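Uncharacterized protein PH0987 (Pyrococcus horikoshii, PDB 2PHC) is of uncharacterised function but, as a carboxyltransferase subdomain C and D family member, probably binds ATP and acts as a hydrolase. Local coordinates at residues A[11-16]-A[52-57]; A[87-92]-A[185-190]; A[132-137]-A[169-174]; A[147-152]-A[178-183]. One frame throughout, in Å; residues are numbered along the deposited sequence.

In the fold
The four contacts divide between two parts of one chain. Contact 1 lies within an antiparallel four-stranded sheet, on the opposite side of the chain's centre from contacts 2 and 3; its centre is 37 Å from that of contact 2 and 43 Å from that of contact 4. Contacts 2, 3 and 4 share the larger mixed sheet. Contact 2 closes a long loop inside which both others are nested, and its centre is 11 Å from that of contact 3, which it joins through Trp170 and Thr189. Contacts 3 and 4, with centres 13 Å apart, interlock along the chain and meet where Tyr171 and Phe134 reach Trp179.

Contact 1: A[11-16]-A[52-57]; sequences FLISFG and LLVIYD
Ile13 is the bump on one face of this strand pair, and the hollow it enters is formed by Val54 and Leu52. Its CD1 lies 3.7 Å from Val54 CG2 and 4.1 Å from Leu52 CD2, touching both neighbours with one methyl. The Leu52 side chain runs beside that of Ile13 and points the same way, whereas Val54 crosses it at a slant. Further along the same face, Phe11 and Tyr56 bring their rims together with CE1 of Phe11 3.3 Å from CE1 of Tyr56. The two planes are only 20° apart, yet neither ring lies over the other. Tyr56 CG lies between the backbone N and the carbonyl carbon (chi1 70°), and the ring beyond it meets Phe11. On the other face, Leu53 CD1 settles beside Phe11 O at 3.5 Å, while Leu12 CD1 rests against Leu53 CB.

Between the two faces runs an antiparallel ladder. Phe11 and Val54 form a hydrogen-bonded pair, with Phe11 N to Val54 O at 2.6 Å and Val54 N to Phe11 O at 2.8 Å, and Leu12 faces Leu53 as a non-hydrogen-bonded pair. Ile13 N gives a more bent bond to Leu52 O. Helices 21-37 and 63-82 cover the face of Ile13 and Phe11: Leu30 meets Ile13, and Tyr63 makes an edge-to-face stack with Phe11. Polar bonding between the strands is thus confined to the backbone, and the side chains contribute only apolar surface, a division suited to a sheet buried beneath helices on one face.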
loop_
_atom_site.group_PDB
_atom_site.type_symbol
_atom_site.label_atom_id
_atom_site.label_comp_id
_atom_site.label_asym_id
_atom_site.label_seq_id
_atom_site.Cartn_x
_atom_site.Cartn_y
_atom_site.Cartn_z
ATOM N N PHE A 11 -23.881 10.261 -8.803
ATOM C CA PHE A 11 -22.660 9.716 -9.450
ATOM C C PHE A 11 -22.012 8.633 -8.603
ATOM O O PHE A 11 -22.137 8.632 -7.446
ATOM C CB PHE A 11 -21.618 10.861 -9.734
ATOM C CG PHE A 11 -22.077 11.845 -10.798
ATOM C CD1 PHE A 11 -22.815 12.954 -10.459
ATOM C CD2 PHE A 11 -21.799 11.616 -12.138
ATOM C CE1 PHE A 11 -23.269 13.810 -11.420
ATOM C CE2 PHE A 11 -22.272 12.470 -13.083
ATOM C CZ PHE A 11 -22.983 13.588 -12.707
ATOM N N LEU A 12 -21.330 7.702 -9.222
ATOM C CA LEU A 12 -20.632 6.704 -8.492
ATOM C C LEU A 12 -19.153 6.811 -8.886
ATOM O O LEU A 12 -18.826 6.783 -10.088
ATOM C CB LEU A 12 -21.167 5.320 -8.896
ATOM C CG LEU A 12 -20.691 4.085 -8.120
ATOM C CD1 LEU A 12 -21.322 3.915 -6.738
ATOM C CD2 LEU A 12 -20.825 2.801 -8.968
ATOM N N ILE A 13 -18.383 7.114 -7.871
ATOM C CA ILE A 13 -17.014 6.864 -7.831
ATOM C C ILE A 13 -16.752 5.495 -7.357
ATOM O O ILE A 13 -17.101 5.039 -6.359
ATOM C CB ILE A 13 -16.260 7.892 -7.012
ATOM C CG1 ILE A 13 -16.825 9.269 -7.248
ATOM C CG2 ILE A 13 -14.816 7.888 -7.352
ATOM C CD1 ILE A 13 -16.908 10.078 -6.059
ATOM N N SER A 14 -15.982 4.903 -8.134
ATOM C CA SER A 14 -15.869 3.478 -8.477
ATOM C C SER A 14 -14.398 3.044 -8.585
ATOM O O SER A 14 -13.575 3.828 -8.999
ATOM C CB SER A 14 -16.619 3.175 -9.802
ATOM O OG SER A 14 -16.450 1.816 -10.077
ATOM N N PHE A 15 -13.522 2.132 -7.803
ATOM C CA PHE A 15 -12.040 2.099 -7.724
ATOM C C PHE A 15 -11.218 0.955 -8.425
ATOM O O PHE A 15 -9.933 1.102 -8.527
ATOM C CB PHE A 15 -11.556 2.284 -6.266
ATOM C CG PHE A 15 -11.814 3.647 -5.697
ATOM C CD1 PHE A 15 -10.808 4.596 -5.661
ATOM C CD2 PHE A 15 -13.072 3.990 -5.239
ATOM C CE1 PHE A 15 -11.029 5.857 -5.136
ATOM C CE2 PHE A 15 -13.340 5.238 -4.725
ATOM C CZ PHE A 15 -12.276 6.211 -4.667
ATOM N N GLY A 16 -11.833 -0.166 -8.885
ATOM C CA GLY A 16 -13.202 -0.641 -8.655
ATOM C C GLY A 16 -13.181 -2.186 -8.607
ATOM O O GLY A 16 -12.151 -2.812 -8.945
ATOM N N LEU A 52 -17.979 4.948 -4.165
ATOM C CA LEU A 52 -18.729 5.901 -3.411
ATOM C C LEU A 52 -19.820 6.520 -4.185
ATOM O O LEU A 52 -19.604 7.094 -5.183
ATOM C CB LEU A 52 -17.825 6.971 -2.862
ATOM C CG LEU A 52 -18.385 8.175 -2.170
ATOM C CD1 LEU A 52 -18.825 7.813 -0.843
ATOM C CD2 LEU A 52 -17.304 9.120 -2.099
ATOM N N LEU A 53 -21.016 6.410 -3.672
ATOM C CA LEU A 53 -22.167 7.002 -4.269
ATOM C C LEU A 53 -22.376 8.412 -3.807
ATOM O O LEU A 53 -22.309 8.696 -2.664
ATOM C CB LEU A 53 -23.387 6.136 -4.082
ATOM C CG LEU A 53 -24.641 6.550 -4.832
ATOM C CD1 LEU A 53 -24.514 6.400 -6.261
ATOM C CD2 LEU A 53 -25.811 5.870 -4.314
ATOM N N VAL A 54 -22.552 9.295 -4.752
ATOM C CA VAL A 54 -22.700 10.672 -4.501
ATOM C C VAL A 54 -23.999 11.178 -5.124
ATOM O O VAL A 54 -24.283 11.005 -6.296
ATOM C CB VAL A 54 -21.506 11.537 -5.045
ATOM C CG1 VAL A 54 -21.575 12.966 -4.448
ATOM C CG2 VAL A 54 -20.209 10.895 -4.627
ATOM N N ILE A 55 -24.752 11.830 -4.279
ATOM C CA ILE A 55 -26.036 12.335 -4.667
ATOM C C ILE A 55 -26.211 13.789 -4.316
ATOM O O ILE A 55 -25.678 14.235 -3.292
ATOM C CB ILE A 55 -27.117 11.596 -3.757
ATOM C CG1 ILE A 55 -27.152 10.092 -4.070
ATOM C CG2 ILE A 55 -28.523 12.191 -3.898
ATOM C CD1 ILE A 55 -27.817 9.312 -3.007
ATOM N N TYR A 56 -26.783 14.494 -5.274
ATOM C CA TYR A 56 -26.754 15.922 -5.408
ATOM C C TYR A 56 -28.131 16.490 -5.574
ATOM O O TYR A 56 -29.026 15.821 -5.994
ATOM C CB TYR A 56 -25.839 16.402 -6.538
ATOM C CG TYR A 56 -26.233 16.167 -7.984
ATOM C CD1 TYR A 56 -25.752 15.106 -8.687
ATOM C CD2 TYR A 56 -27.005 17.064 -8.669
ATOM C CE1 TYR A 56 -26.065 14.915 -9.953
ATOM C CE2 TYR A 56 -27.314 16.863 -9.973
ATOM C CZ TYR A 56 -26.839 15.784 -10.598
ATOM O OH TYR A 56 -27.135 15.566 -11.884
ATOM N N ASP A 57 -28.284 17.747 -5.221
ATOM C CA ASP A 57 -29.571 18.391 -5.385
ATOM C C ASP A 57 -29.583 19.103 -6.733
ATOM O O ASP A 57 -28.901 20.095 -6.881
ATOM C CB ASP A 57 -29.786 19.393 -4.283
ATOM C CG ASP A 57 -31.081 20.184 -4.478
ATOM O OD1 ASP A 57 -31.506 20.852 -3.519
ATOM O OD2 ASP A 57 -31.666 20.115 -5.584
#

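Contact 2: A[87-92]-A[185-190]; sequences EIPVAY and IPLRTF
Pro89 and Leu187 meet with their side chains at about a right angle, Leu187 CD1 pressing on Pro89 CD at 3.5 Å, tighter than ordinary carbon contact. Leu187 CG is anti to the carbonyl carbon (chi1 -53°), beside its own backbone N, and the CD1 branch beyond it does the pressing. The two prolines approach differently: the Pro89 and Pro186 rings are slanted against each other, CG to CG at 4.1 Å. Leu187 CD1 thus touches both CD and CG of Pro89, and Pro186 meets it at CG.

A second cluster forms round Ile185, whose side chain crosses that of Ile88 obliquely. Ile88 CG2, the branch anti to the backbone N, reaches CG1 of Ile185 at 3.6 Å and its CD1 equally closely. Val90 adds a looser touch, its CG2 lying 4.1 Å from Ile185 CG1. Between the two clusters stands the carbonyl of Pro89. Its O takes a CA-H...O contact from Ile185 CA at 3.5 Å, and Pro186 CD comes still nearer that oxygen, at 3.2 Å. Neither proline has an N-H to offer, and the two segments exchange no conventional hydrogen bond.

The backbone pairing of strand 85-92 with its neighbour is still present one step away, where Ala91 bonds to Arg184. Trp170, on strand 167-171, packs against both Ile88 and Ile185. Here strand 180-184 has ended, and the loop that follows stays against strand 85-92 through apolar side chains, at the edge of a mixed-sheet pairing in a domain whose family belongs to the cyclophilin-like clan.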
loop_
_atom_site.group_PDB
_atom_site.type_symbol
_atom_site.label_atom_id
_atom_site.label_comp_id
_atom_site.label_asym_id
_atom_site.label_seq_id
_atom_site.Cartn_x
_atom_site.Cartn_y
_atom_site.Cartn_z
ATOM N N GLU A 87 8.571 5.080 -2.978
ATOM C CA GLU A 87 8.739 3.901 -3.829
ATOM C C GLU A 87 10.013 3.165 -3.442
ATOM O O GLU A 87 11.081 3.786 -3.384
ATOM C CB GLU A 87 8.825 4.312 -5.312
ATOM C CG GLU A 87 7.523 4.751 -5.878
ATOM C CD GLU A 87 7.469 4.664 -7.403
ATOM O OE1 GLU A 87 8.471 5.052 -8.092
ATOM O OE2 GLU A 87 6.411 4.198 -7.901
ATOM N N ILE A 88 9.914 1.856 -3.225
ATOM C CA ILE A 88 11.034 1.089 -2.655
ATOM C C ILE A 88 11.399 -0.099 -3.552
ATOM O O ILE A 88 10.604 -1.073 -3.644
ATOM C CB ILE A 88 10.764 0.693 -1.134
ATOM C CG1 ILE A 88 10.841 1.972 -0.261
ATOM C CG2 ILE A 88 11.823 -0.216 -0.589
ATOM C CD1 ILE A 88 10.586 1.822 1.242
ATOM N N PRO A 89 12.572 -0.004 -4.266
ATOM C CA PRO A 89 12.976 -1.125 -5.098
ATOM C C PRO A 89 13.417 -2.322 -4.224
ATOM O O PRO A 89 14.104 -2.123 -3.210
ATOM C CB PRO A 89 14.113 -0.538 -5.968
ATOM C CG PRO A 89 14.713 0.451 -5.166
ATOM C CD PRO A 89 13.566 1.100 -4.371
ATOM N N VAL A 90 12.925 -3.504 -4.617
ATOM C CA VAL A 90 13.125 -4.790 -3.998
ATOM C C VAL A 90 13.493 -5.681 -5.143
ATOM O O VAL A 90 12.716 -5.818 -6.080
ATOM C CB VAL A 90 11.779 -5.424 -3.417
ATOM C CG1 VAL A 90 12.026 -6.792 -2.732
ATOM C CG2 VAL A 90 11.038 -4.472 -2.413
ATOM N N ALA A 91 14.694 -6.259 -5.096
ATOM C CA ALA A 91 15.030 -7.482 -5.923
ATOM C C ALA A 91 14.459 -8.743 -5.257
ATOM O O ALA A 91 14.938 -9.177 -4.239
ATOM C CB ALA A 91 16.566 -7.562 -6.136
ATOM N N TYR A 92 13.378 -9.278 -5.814
ATOM C CA TYR A 92 12.646 -10.458 -5.280
ATOM C C TYR A 92 13.249 -11.773 -5.805
ATOM O O TYR A 92 13.885 -11.784 -6.886
ATOM C CB TYR A 92 11.176 -10.463 -5.711
ATOM C CG TYR A 92 10.259 -9.421 -5.147
ATOM C CD1 TYR A 92 10.154 -8.164 -5.737
ATOM C CD2 TYR A 92 9.444 -9.701 -4.053
ATOM C CE1 TYR A 92 9.274 -7.186 -5.196
ATOM C CE2 TYR A 92 8.561 -8.727 -3.516
ATOM C CZ TYR A 92 8.493 -7.499 -4.107
ATOM O OH TYR A 92 7.682 -6.547 -3.603
ATOM N N ILE A 185 16.040 -5.063 -0.454
ATOM C CA ILE A 185 16.110 -3.694 -0.843
ATOM C C ILE A 185 17.586 -3.234 -0.886
ATOM O O ILE A 185 18.311 -3.457 0.071
ATOM C CB ILE A 185 15.322 -2.776 0.233
ATOM C CG1 ILE A 185 13.811 -3.097 0.301
ATOM C CG2 ILE A 185 15.550 -1.370 -0.022
ATOM C CD1 ILE A 185 13.112 -2.733 1.692
ATOM N N PRO A 186 18.017 -2.565 -1.971
ATOM C CA PRO A 186 19.416 -2.073 -2.093
ATOM C C PRO A 186 19.718 -0.706 -1.467
ATOM O O PRO A 186 20.860 -0.434 -1.194
ATOM C CB PRO A 186 19.599 -1.957 -3.594
ATOM C CG PRO A 186 18.128 -1.498 -4.050
ATOM C CD PRO A 186 17.257 -2.414 -3.225
ATOM N N LEU A 187 18.703 0.155 -1.342
ATOM C CA LEU A 187 18.778 1.408 -0.599
ATOM C C LEU A 187 19.153 1.202 0.863
ATOM O O LEU A 187 18.755 0.196 1.492
ATOM C CB LEU A 187 17.426 2.078 -0.635
ATOM C CG LEU A 187 16.782 2.302 -2.012
ATOM C CD1 LEU A 187 15.333 2.611 -1.800
ATOM C CD2 LEU A 187 17.444 3.471 -2.755
ATOM N N ARG A 188 19.909 2.160 1.420
ATOM C CA ARG A 188 20.177 2.156 2.852
ATOM C C ARG A 188 18.995 2.897 3.447
ATOM O O ARG A 188 18.996 4.151 3.539
ATOM C CB ARG A 188 21.453 2.859 3.172
ATOM C CG ARG A 188 21.919 2.627 4.574
ATOM C CD ARG A 188 23.287 3.284 4.820
ATOM N NE ARG A 188 23.567 3.329 6.254
ATOM C CZ ARG A 188 24.756 3.605 6.771
ATOM N NH1 ARG A 188 25.775 3.865 5.965
ATOM N NH2 ARG A 188 24.919 3.629 8.086
ATOM N N THR A 189 17.997 2.109 3.877
ATOM C CA THR A 189 16.714 2.667 4.356
ATOM C C THR A 189 16.765 3.384 5.716
ATOM O O THR A 189 15.966 4.299 5.990
ATOM C CB THR A 189 15.571 1.602 4.315
ATOM O OG1 THR A 189 15.923 0.490 5.143
ATOM C CG2 THR A 189 15.282 1.136 2.842
ATOM N N PHE A 190 17.687 2.975 6.573
ATOM C CA PHE A 190 17.945 3.647 7.845
ATOM C C PHE A 190 19.431 4.063 7.900
ATOM O O PHE A 190 20.359 3.278 7.702
ATOM C CB PHE A 190 17.570 2.760 9.109
ATOM C CG PHE A 190 16.044 2.484 9.330
ATOM C CD1 PHE A 190 15.511 2.493 10.625
ATOM C CD2 PHE A 190 15.180 2.113 8.269
ATOM C CE1 PHE A 190 14.130 2.167 10.865
ATOM C CE2 PHE A 190 13.813 1.792 8.466
ATOM C CZ PHE A 190 13.322 1.777 9.790
#

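Contact 3: A[132-137]-A[169-174]; sequences PGFAYL and GWYAIE
Ala135 CB sits squarely over the indole of Trp170, 3.7 Å from the centroid of the six-membered ring and 7° off its normal, a clear CH-pi contact. Leu137 CD2 extends this apolar centre, touching Trp170 CZ3 at 4.0 Å. Trp170 CG lies between its backbone N and carbonyl carbon (chi1 70°), and the indole it carries lies flat against Ala135 CB. On the other face of the strands, Phe134 turns its edge into the face of Tyr171: CE1 stands over the centre of the tyrosine ring in a T-shaped stack, centroids 5.0 Å apart and planes at 87°. An alanine in place of Tyr171 would probably leave the Phe134 edge without its aromatic mate and open a gap beside that ring.

Outward lies the backbone. Trp170 O hangs 3.2 Å above the Phe134 ring, toward its rim, while accepting a hydrogen bond from Ala135 N. Trp170 N returns one to Ala135 O at 3.2 Å. Past the strand ends, Ala172 N bonds to Gly133 O from well above the carbonyl plane. A side chain on Gly133 would collide with Ala172 CB, and one on Gly169 with Ala135 O.

Strand 134-138 runs between strands 167-171 and 123-129, and strand 160-164 continues the sheet beyond 167-171. The loop after strand 180-184 supplies Thr189, which hydrogen-bonds Trp170 NE1.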
loop_
_atom_site.group_PDB
_atom_site.type_symbol
_atom_site.label_atom_id
_atom_site.label_comp_id
_atom_site.label_asym_id
_atom_site.label_seq_id
_atom_site.Cartn_x
_atom_site.Cartn_y
_atom_site.Cartn_z
ATOM N N PRO A 132 17.890 -2.811 16.206
ATOM C CA PRO A 132 18.296 -2.690 14.855
ATOM C C PRO A 132 17.076 -2.099 14.249
ATOM O O PRO A 132 15.982 -2.296 14.679
ATOM C CB PRO A 132 18.568 -4.119 14.473
ATOM C CG PRO A 132 17.693 -4.887 15.386
ATOM C CD PRO A 132 17.904 -4.192 16.638
ATOM N N GLY A 133 17.268 -1.284 13.280
ATOM C CA GLY A 133 16.064 -0.844 12.520
ATOM C C GLY A 133 15.180 -1.950 11.889
ATOM O O GLY A 133 15.656 -2.851 11.252
ATOM N N PHE A 134 13.872 -1.802 12.025
ATOM C CA PHE A 134 12.886 -2.633 11.319
ATOM C C PHE A 134 11.716 -1.673 10.946
ATOM O O PHE A 134 11.382 -0.809 11.733
ATOM C CB PHE A 134 12.417 -3.786 12.244
ATOM C CG PHE A 134 11.625 -4.886 11.504
ATOM C CD1 PHE A 134 12.261 -5.959 10.876
ATOM C CD2 PHE A 134 10.285 -4.794 11.360
ATOM C CE1 PHE A 134 11.540 -6.862 10.151
ATOM C CE2 PHE A 134 9.549 -5.724 10.666
ATOM C CZ PHE A 134 10.178 -6.754 10.059
ATOM N N ALA A 135 11.138 -1.805 9.748
ATOM C CA ALA A 135 9.895 -1.138 9.389
ATOM C C ALA A 135 8.747 -2.115 9.286
ATOM O O ALA A 135 8.834 -3.151 8.643
ATOM C CB ALA A 135 10.052 -0.443 8.107
ATOM N N TYR A 136 7.639 -1.749 9.904
ATOM C CA TYR A 136 6.556 -2.662 10.106
ATOM C C TYR A 136 5.487 -2.043 9.314
ATOM O O TYR A 136 5.298 -0.824 9.423
ATOM C CB TYR A 136 6.117 -2.641 11.543
ATOM C CG TYR A 136 7.052 -3.266 12.518
ATOM C CD1 TYR A 136 6.817 -4.581 13.011
ATOM C CD2 TYR A 136 8.064 -2.519 13.073
ATOM C CE1 TYR A 136 7.625 -5.123 13.972
ATOM C CE2 TYR A 136 8.850 -3.039 14.037
ATOM C CZ TYR A 136 8.634 -4.369 14.472
ATOM O OH TYR A 136 9.471 -4.884 15.455
ATOM N N LEU A 137 4.776 -2.851 8.538
ATOM C CA LEU A 137 3.872 -2.328 7.469
ATOM C C LEU A 137 2.538 -3.009 7.611
ATOM O O LEU A 137 2.460 -4.028 8.297
ATOM C CB LEU A 137 4.356 -2.531 6.026
ATOM C CG LEU A 137 5.706 -2.050 5.602
ATOM C CD1 LEU A 137 5.898 -2.519 4.170
ATOM C CD2 LEU A 137 6.076 -0.549 5.792
ATOM N N GLY A 169 7.382 -6.350 6.096
ATOM C CA GLY A 169 8.184 -5.277 6.593
ATOM C C GLY A 169 9.561 -5.611 6.126
ATOM O O GLY A 169 9.721 -6.531 5.338
ATOM N N TRP A 170 10.551 -4.884 6.601
ATOM C CA TRP A 170 11.922 -5.235 6.268
ATOM C C TRP A 170 12.906 -4.972 7.440
ATOM O O TRP A 170 12.679 -4.077 8.271
ATOM C CB TRP A 170 12.385 -4.520 5.012
ATOM C CG TRP A 170 12.598 -2.998 5.136
ATOM C CD1 TRP A 170 13.722 -2.359 5.520
ATOM C CD2 TRP A 170 11.650 -1.948 4.779
ATOM N NE1 TRP A 170 13.565 -0.993 5.434
ATOM C CE2 TRP A 170 12.283 -0.715 5.033
ATOM C CE3 TRP A 170 10.320 -1.951 4.286
ATOM C CZ2 TRP A 170 11.656 0.536 4.774
ATOM C CZ3 TRP A 170 9.675 -0.678 4.068
ATOM C CH2 TRP A 170 10.348 0.514 4.275
ATOM N N TYR A 171 13.943 -5.819 7.489
ATOM C CA TYR A 171 15.165 -5.603 8.250
ATOM C C TYR A 171 15.993 -4.476 7.673
ATOM O O TYR A 171 16.426 -4.570 6.504
ATOM C CB TYR A 171 15.950 -6.876 8.243
ATOM C CG TYR A 171 15.162 -8.005 8.843
ATOM C CD1 TYR A 171 15.340 -8.332 10.139
ATOM C CD2 TYR A 171 14.262 -8.728 8.099
ATOM C CE1 TYR A 171 14.647 -9.358 10.719
ATOM C CE2 TYR A 171 13.563 -9.810 8.655
ATOM C CZ TYR A 171 13.741 -10.089 9.962
ATOM O OH TYR A 171 13.048 -11.071 10.583
ATOM N N ALA A 172 16.132 -3.386 8.421
ATOM C CA ALA A 172 16.828 -2.201 7.899
ATOM C C ALA A 172 18.345 -2.413 7.930
ATOM O O ALA A 172 19.043 -1.925 7.077
ATOM C CB ALA A 172 16.438 -0.943 8.665
ATOM N N ILE A 173 18.839 -3.191 8.890
ATOM C CA ILE A 173 20.238 -3.605 8.918
ATOM C C ILE A 173 20.363 -5.082 9.270
ATOM O O ILE A 173 19.373 -5.739 9.648
ATOM C CB ILE A 173 21.093 -2.717 9.901
ATOM C CG1 ILE A 173 20.617 -2.894 11.345
ATOM C CG2 ILE A 173 21.016 -1.262 9.519
ATOM C CD1 ILE A 173 21.742 -2.545 12.387
ATOM N N GLU A 174 21.592 -5.621 9.148
ATOM C CA GLU A 174 21.820 -7.060 9.379
ATOM C C GLU A 174 21.491 -7.340 10.839
ATOM O O GLU A 174 21.877 -6.569 11.721
ATOM C CB GLU A 174 23.237 -7.470 9.017
ATOM C CG GLU A 174 23.562 -8.961 9.155
ATOM C CD GLU A 174 25.101 -9.196 9.225
ATOM O OE1 GLU A 174 25.678 -9.255 10.358
ATOM O OE2 GLU A 174 25.731 -9.289 8.142
#

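Contact 4: A[147-152]-A[178-183]; sequences PRLEKP and GWRIIG
Leu149 N donates to Gly178 O over 2.6 Å, nearly straight (163°) and close to the line of the carbonyl, and the 147-152 backbone curls round Gly178 from there. At the far end of the curl, CA of Pro152 comes to 3.7 Å from CA of Gly178. A side chain on Gly178 would be tight against Pro152 CA.

Arg180 leads the side-chain contact. A bend at chi2 (-66°) turns CD, and beyond it NE points at Pro147 O, giving a hydrogen bond of 3.1 Å. The angle at the hydrogen is 169°, and the acceptor lies near the guanidinium plane. Leu149 CD2 lies over one face of that group, 3.2 Å from NH1. The ring of Phe102, in helix 100-107, adds a cation-pi partner. An alanine in place of Arg180 would probably leave Pro147 O without this donor and Leu149 and Phe102 without the flat group they meet. Arg148 runs alongside Trp179 and points the same way, with guanidinium and indole planes far from parallel; its CB rests 3.3 Å from Gly178 O.

This surface contact docks the long connection between strands 134-138 and 155-156 onto the start of strand 180-184. One backbone bond and one arginine-to-carbonyl bond thus tie an irregular loop to the beginning of that strand in the mixed sheet of the carboxyltransferase domain.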
loop_
_atom_site.group_PDB
_atom_site.type_symbol
_atom_site.label_atom_id
_atom_site.label_comp_id
_atom_site.label_asym_id
_atom_site.label_seq_id
_atom_site.Cartn_x
_atom_site.Cartn_y
_atom_site.Cartn_z
ATOM N N PRO A 147 3.524 -18.208 8.128
ATOM C CA PRO A 147 4.137 -18.194 9.483
ATOM C C PRO A 147 5.644 -18.121 9.407
ATOM O O PRO A 147 6.154 -18.360 8.359
ATOM C CB PRO A 147 3.652 -19.495 10.146
ATOM C CG PRO A 147 3.421 -20.441 8.973
ATOM C CD PRO A 147 2.828 -19.486 7.856
ATOM N N ARG A 148 6.312 -17.658 10.473
ATOM C CA ARG A 148 7.778 -17.500 10.614
ATOM C C ARG A 148 8.573 -18.850 10.552
ATOM O O ARG A 148 7.988 -19.935 10.706
ATOM C CB ARG A 148 8.063 -16.908 12.027
ATOM C CG ARG A 148 7.749 -15.409 12.176
ATOM C CD ARG A 148 7.429 -15.171 13.668
ATOM N NE ARG A 148 6.985 -13.784 14.002
ATOM C CZ ARG A 148 5.735 -13.310 13.907
ATOM N NH1 ARG A 148 4.716 -14.034 13.505
ATOM N NH2 ARG A 148 5.495 -12.102 14.275
ATOM N N LEU A 149 9.888 -18.763 10.418
ATOM C CA LEU A 149 10.713 -19.947 10.485
ATOM C C LEU A 149 10.571 -20.525 11.884
ATOM O O LEU A 149 10.246 -19.803 12.854
ATOM C CB LEU A 149 12.158 -19.661 10.130
ATOM C CG LEU A 149 12.558 -19.238 8.690
ATOM C CD1 LEU A 149 13.945 -18.840 8.781
ATOM C CD2 LEU A 149 12.519 -20.334 7.782
ATOM N N GLU A 150 10.753 -21.845 11.992
ATOM C CA GLU A 150 10.624 -22.464 13.286
ATOM C C GLU A 150 11.779 -22.002 14.201
ATOM O O GLU A 150 11.617 -21.794 15.398
ATOM C CB GLU A 150 10.444 -24.006 13.167
ATOM C CG GLU A 150 9.429 -24.680 14.202
ATOM C CD GLU A 150 8.051 -23.934 14.568
ATOM O OE1 GLU A 150 7.068 -23.993 13.754
ATOM O OE2 GLU A 150 7.933 -23.387 15.726
ATOM N N LYS A 151 12.918 -21.753 13.597
ATOM C CA LYS A 151 14.022 -21.180 14.293
ATOM C C LYS A 151 14.547 -20.054 13.436
ATOM O O LYS A 151 14.840 -20.258 12.269
ATOM C CB LYS A 151 15.026 -22.250 14.196
ATOM C CD LYS A 151 17.581 -22.593 13.483
ATOM C CE LYS A 151 18.454 -22.549 12.212
ATOM N NZ LYS A 151 18.843 -23.915 11.670
ATOM N N PRO A 152 14.749 -18.884 14.040
ATOM C CA PRO A 152 15.329 -17.690 13.420
ATOM C C PRO A 152 16.724 -17.867 12.822
ATOM O O PRO A 152 17.540 -18.547 13.426
ATOM C CB PRO A 152 15.429 -16.701 14.580
ATOM C CG PRO A 152 14.453 -17.213 15.607
ATOM C CD PRO A 152 14.348 -18.683 15.439
ATOM N N GLY A 178 13.272 -14.511 12.284
ATOM C CA GLY A 178 12.755 -15.661 11.639
ATOM C C GLY A 178 11.643 -15.441 10.632
ATOM O O GLY A 178 10.903 -16.375 10.489
ATOM N N TRP A 179 11.577 -14.245 9.984
ATOM C CA TRP A 179 10.525 -13.842 9.015
ATOM C C TRP A 179 10.866 -14.534 7.697
ATOM O O TRP A 179 12.031 -14.792 7.464
ATOM C CB TRP A 179 10.491 -12.282 8.777
ATOM C CG TRP A 179 9.745 -11.505 9.894
ATOM C CD1 TRP A 179 9.815 -11.776 11.237
ATOM C CD2 TRP A 179 8.806 -10.389 9.776
ATOM N NE1 TRP A 179 8.990 -10.947 11.965
ATOM C CE2 TRP A 179 8.366 -10.072 11.104
ATOM C CE3 TRP A 179 8.299 -9.640 8.713
ATOM C CZ2 TRP A 179 7.442 -9.040 11.377
ATOM C CZ3 TRP A 179 7.325 -8.589 9.006
ATOM C CH2 TRP A 179 6.939 -8.317 10.330
ATOM N N ARG A 180 9.873 -14.833 6.847
ATOM C CA ARG A 180 10.137 -15.457 5.541
ATOM C C ARG A 180 10.648 -14.419 4.643
ATOM O O ARG A 180 9.889 -13.534 4.277
ATOM C CB ARG A 180 8.884 -16.136 4.923
ATOM C CG ARG A 180 8.382 -17.292 5.758
ATOM C CD ARG A 180 9.305 -18.572 5.885
ATOM N NE ARG A 180 8.649 -19.519 6.833
ATOM C CZ ARG A 180 8.964 -20.823 6.940
ATOM N NH1 ARG A 180 9.920 -21.373 6.157
ATOM N NH2 ARG A 180 8.304 -21.575 7.781
ATOM N N ILE A 181 11.916 -14.520 4.264
ATOM C CA ILE A 181 12.548 -13.510 3.409
ATOM C C ILE A 181 12.363 -13.752 1.904
ATOM O O ILE A 181 12.814 -14.789 1.398
ATOM C CB ILE A 181 14.017 -13.352 3.723
ATOM C CG1 ILE A 181 14.265 -13.234 5.258
ATOM C CG2 ILE A 181 14.587 -12.251 2.914
ATOM C CD1 ILE A 181 13.518 -11.977 6.015
ATOM N N ILE A 182 11.761 -12.771 1.205
ATOM C CA ILE A 182 11.274 -12.869 -0.202
ATOM C C ILE A 182 12.019 -11.914 -1.163
ATOM O O ILE A 182 11.844 -11.963 -2.358
ATOM C CB ILE A 182 9.694 -12.696 -0.298
ATOM C CG1 ILE A 182 9.208 -11.242 0.011
ATOM C CG2 ILE A 182 8.946 -13.709 0.612
ATOM C CD1 ILE A 182 7.712 -10.986 -0.468
ATOM N N GLY A 183 12.913 -11.082 -0.662
ATOM C CA GLY A 183 13.432 -10.039 -1.515
ATOM C C GLY A 183 14.365 -9.215 -0.693
ATOM O O GLY A 183 14.368 -9.375 0.534
#